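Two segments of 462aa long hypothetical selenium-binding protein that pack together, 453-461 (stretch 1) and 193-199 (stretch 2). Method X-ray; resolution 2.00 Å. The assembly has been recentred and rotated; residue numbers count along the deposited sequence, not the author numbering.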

# COMPACT_ATOMS: atom_id res chain seq x y z
N ASP A 453 -6.07 -10.87 -0.62
CA ASP A 453 -6.94 -9.75 -0.96
C ASP A 453 -6.57 -9.18 -2.32
O ASP A 453 -5.82 -9.80 -3.08
CB ASP A 453 -6.86 -8.66 0.12
CG ASP A 453 -5.43 -8.32 0.49
OD1 ASP A 453 -4.68 -7.90 -0.41
OD2 ASP A 453 -5.06 -8.47 1.68
N ALA A 454 -7.07 -7.99 -2.62
CA ALA A 454 -6.83 -7.36 -3.91
C ALA A 454 -5.44 -6.77 -4.17
O ALA A 454 -5.15 -6.37 -5.30
CB ALA A 454 -7.88 -6.28 -4.15
N SER A 455 -4.57 -6.72 -3.16
CA SER A 455 -3.24 -6.16 -3.37
C SER A 455 -2.13 -7.07 -2.84
O SER A 455 -0.96 -6.70 -2.86
CB SER A 455 -3.11 -4.78 -2.72
OG SER A 455 -2.93 -4.89 -1.31
N SER A 456 -2.51 -8.26 -2.40
CA SER A 456 -1.55 -9.20 -1.84
C SER A 456 -1.05 -10.26 -2.82
O SER A 456 0.05 -10.78 -2.65
CB SER A 456 -2.17 -9.91 -0.64
OG SER A 456 -3.21 -10.77 -1.07
N ASP A 457 -1.87 -10.57 -3.83
CA ASP A 457 -1.55 -11.61 -4.81
C ASP A 457 -1.52 -11.16 -6.27
O ASP A 457 -2.25 -10.26 -6.67
CB ASP A 457 -2.58 -12.75 -4.73
CG ASP A 457 -2.50 -13.52 -3.44
OD1 ASP A 457 -2.45 -12.90 -2.36
OD2 ASP A 457 -2.51 -14.77 -3.51
N SER A 458 -0.68 -11.82 -7.05
CA SER A 458 -0.61 -11.57 -8.49
C SER A 458 -0.85 -12.96 -9.07
O SER A 458 -0.56 -13.97 -8.42
CB SER A 458 0.74 -11.00 -8.92
OG SER A 458 1.81 -11.82 -8.52
N TYR A 459 -1.39 -13.03 -10.28
CA TYR A 459 -1.71 -14.33 -10.86
C TYR A 459 -1.00 -14.63 -12.18
O TYR A 459 -0.58 -13.71 -12.89
CB TYR A 459 -3.23 -14.42 -11.02
CG TYR A 459 -3.96 -13.93 -9.79
CD1 TYR A 459 -4.30 -12.58 -9.64
CD2 TYR A 459 -4.25 -14.80 -8.74
CE1 TYR A 459 -4.90 -12.11 -8.48
CE2 TYR A 459 -4.85 -14.34 -7.57
CZ TYR A 459 -5.17 -12.99 -7.44
OH TYR A 459 -5.74 -12.54 -6.28
N CYS A 460 -0.85 -15.91 -12.49
CA CYS A 460 -0.19 -16.31 -13.74
C CYS A 460 -1.16 -16.85 -14.79
O CYS A 460 -0.74 -17.23 -15.87
CB CYS A 460 0.91 -17.33 -13.47
SG CYS A 460 2.53 -16.54 -13.20
N TYR A 461 -2.44 -16.89 -14.47
CA TYR A 461 -3.42 -17.40 -15.42
C TYR A 461 -4.62 -16.48 -15.53
O TYR A 461 -5.08 -15.91 -14.53
CB TYR A 461 -3.86 -18.82 -15.03
CG TYR A 461 -2.68 -19.73 -14.81
CD1 TYR A 461 -2.00 -19.75 -13.58
CD2 TYR A 461 -2.15 -20.50 -15.86
CE1 TYR A 461 -0.84 -20.50 -13.41
CE2 TYR A 461 -0.99 -21.24 -15.70
CZ TYR A 461 -0.33 -21.24 -14.47
OH TYR A 461 0.84 -21.92 -14.32
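Stretch 2 193-199: FWWNLPN

Stretch 2 runs as a strand from Phe193 to Asn196 and then leaves it: Leu197 (phi/psi -60/-50) and Pro198 (-63/-32) turn the chain, and Asn199 follows at -88/-1. Stretch 1 has no regular helix or strand, although Asp457, Ser458 and Tyr459 are extended, with phi near -120 and psi near 150. The register advances in the same sense along both segments, since the CA of Ser458 lies 7.6 Å from the CA of Asn196 and the CA of Cys460 lies 6.0 Å from the CA of Pro198. Trp194 accordingly meets the earlier part of stretch 1, and Leu197 and Pro198 the later part. Together the two surfaces bury 372 Å².

One direct hydrogen bond crosses the contact. Trp195 NE1 donates to Ser458 OG at 3.0 Å with an N-H...acceptor angle of 159°, and the hydroxyl oxygen sits at the edge of the indole, near its plane, where the N-H points. The CA-to-CB bond of Trp195 is directed sideways, but the end of its side chain comes nearer; Ser458, with chi1 in the p well, points toward stretch 2. A second polar link is indirect: water 1 accepts from Leu197 N at 2.9 Å and donates to Tyr459 O at 2.8 Å, bridging the two backbones.

The largest share of covered area in either stretch belongs to Trp194, 86 Å², whose CA-to-CB bond points toward stretch 1. Its six-membered ring meets main-chain oxygens, with Ser455 O 3.3 Å from Trp194 CH2 and Asp457 O 3.4 Å from Trp194 CZ2. Both approaches are oblique to the ring. Ser458 CB lies 3.8 Å from Trp194 NE1, so Ser458 touches both indoles.

Apolar packing closes the other end. Cys460 SG is 3.8 Å from Leu197 CB and 4.0 Å from Pro198 CG, while the Cys460 carbonyl O is also 3.8 Å from Pro198 CG. Leu197 and Pro198 both point toward stretch 1, and Leu197 CD1 reaches within 3.4 Å of Ser458 OG, beside the polar contact.

Hydrogen bonds within each stretch tie its own turn together. Asn199 N and ND2 both donate to Asn196 OD1, at 3.2 and 2.8 Å, spanning Leu197 and Pro198. In stretch 1, Asp453 N donates to Ser456 OG at 2.9 Å, Ser455 N to Asp453 OD1 at 3.0 Å, and Ser456 OG to Asp457 OD1 at 2.6 Å, linking Ser455, Ser456 and Asp457, which lie against Trp194, with Asp453, which does not touch stretch 2.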

# COMPACT_ATOMS: atom_id res chain seq x y z
N PHE A 193 6.42 -1.13 -5.95
CA PHE A 193 6.74 -1.92 -7.13
C PHE A 193 5.76 -3.07 -7.23
O PHE A 193 5.13 -3.44 -6.25
CB PHE A 193 8.15 -2.53 -7.03
CG PHE A 193 8.25 -3.73 -6.10
CD1 PHE A 193 8.35 -3.57 -4.72
CD2 PHE A 193 8.21 -5.03 -6.62
CE1 PHE A 193 8.41 -4.68 -3.87
CE2 PHE A 193 8.27 -6.15 -5.77
CZ PHE A 193 8.38 -5.97 -4.39
N TRP A 194 5.63 -3.60 -8.43
CA TRP A 194 4.81 -4.78 -8.65
C TRP A 194 5.19 -5.36 -10.00
O TRP A 194 6.21 -4.98 -10.57
CB TRP A 194 3.30 -4.53 -8.54
CG TRP A 194 2.63 -5.77 -7.98
CD1 TRP A 194 3.19 -7.02 -7.92
CD2 TRP A 194 1.33 -5.89 -7.39
NE1 TRP A 194 2.32 -7.90 -7.33
CE2 TRP A 194 1.17 -7.24 -7.00
CE3 TRP A 194 0.27 -4.99 -7.16
CZ2 TRP A 194 0.00 -7.72 -6.38
CZ3 TRP A 194 -0.90 -5.47 -6.55
CH2 TRP A 194 -1.01 -6.82 -6.17
N TRP A 195 4.39 -6.26 -10.54
CA TRP A 195 4.77 -6.88 -11.78
C TRP A 195 3.63 -7.55 -12.54
O TRP A 195 2.49 -7.62 -12.07
CB TRP A 195 5.84 -7.95 -11.46
CG TRP A 195 5.45 -8.86 -10.27
CD1 TRP A 195 4.24 -9.46 -10.06
CD2 TRP A 195 6.29 -9.25 -9.15
NE1 TRP A 195 4.26 -10.19 -8.90
CE2 TRP A 195 5.50 -10.08 -8.32
CE3 TRP A 195 7.61 -8.99 -8.78
CZ2 TRP A 195 5.99 -10.65 -7.13
CZ3 TRP A 195 8.11 -9.56 -7.59
CH2 TRP A 195 7.29 -10.38 -6.78
N ASN A 196 3.96 -8.01 -13.74
CA ASN A 196 3.06 -8.78 -14.58
C ASN A 196 4.00 -9.96 -14.79
O ASN A 196 4.94 -9.88 -15.59
CB ASN A 196 2.77 -8.10 -15.91
CG ASN A 196 1.87 -8.94 -16.80
OD1 ASN A 196 2.18 -10.10 -17.07
ND2 ASN A 196 0.76 -8.37 -17.24
N LEU A 197 3.77 -11.03 -14.05
CA LEU A 197 4.65 -12.19 -14.11
C LEU A 197 4.83 -12.90 -15.45
O LEU A 197 5.95 -13.13 -15.87
CB LEU A 197 4.26 -13.19 -13.02
CG LEU A 197 4.45 -12.65 -11.59
CD1 LEU A 197 3.84 -13.59 -10.57
CD2 LEU A 197 5.94 -12.46 -11.32
N PRO A 198 3.73 -13.25 -16.14
CA PRO A 198 3.92 -13.95 -17.42
C PRO A 198 4.65 -13.12 -18.48
O PRO A 198 5.37 -13.67 -19.31
CB PRO A 198 2.49 -14.30 -17.83
CG PRO A 198 1.77 -14.41 -16.50
CD PRO A 198 2.31 -13.19 -15.77
N ASN A 199 4.47 -11.81 -18.43
CA ASN A 199 5.12 -10.92 -19.39
C ASN A 199 6.50 -10.50 -18.91
O ASN A 199 7.22 -9.76 -19.59
CB ASN A 199 4.23 -9.71 -19.64
CG ASN A 199 3.03 -10.06 -20.48
OD1 ASN A 199 3.13 -10.16 -21.71
ND2 ASN A 199 1.89 -10.29 -19.84
O HOH W 1 1.16 -11.50 -12.85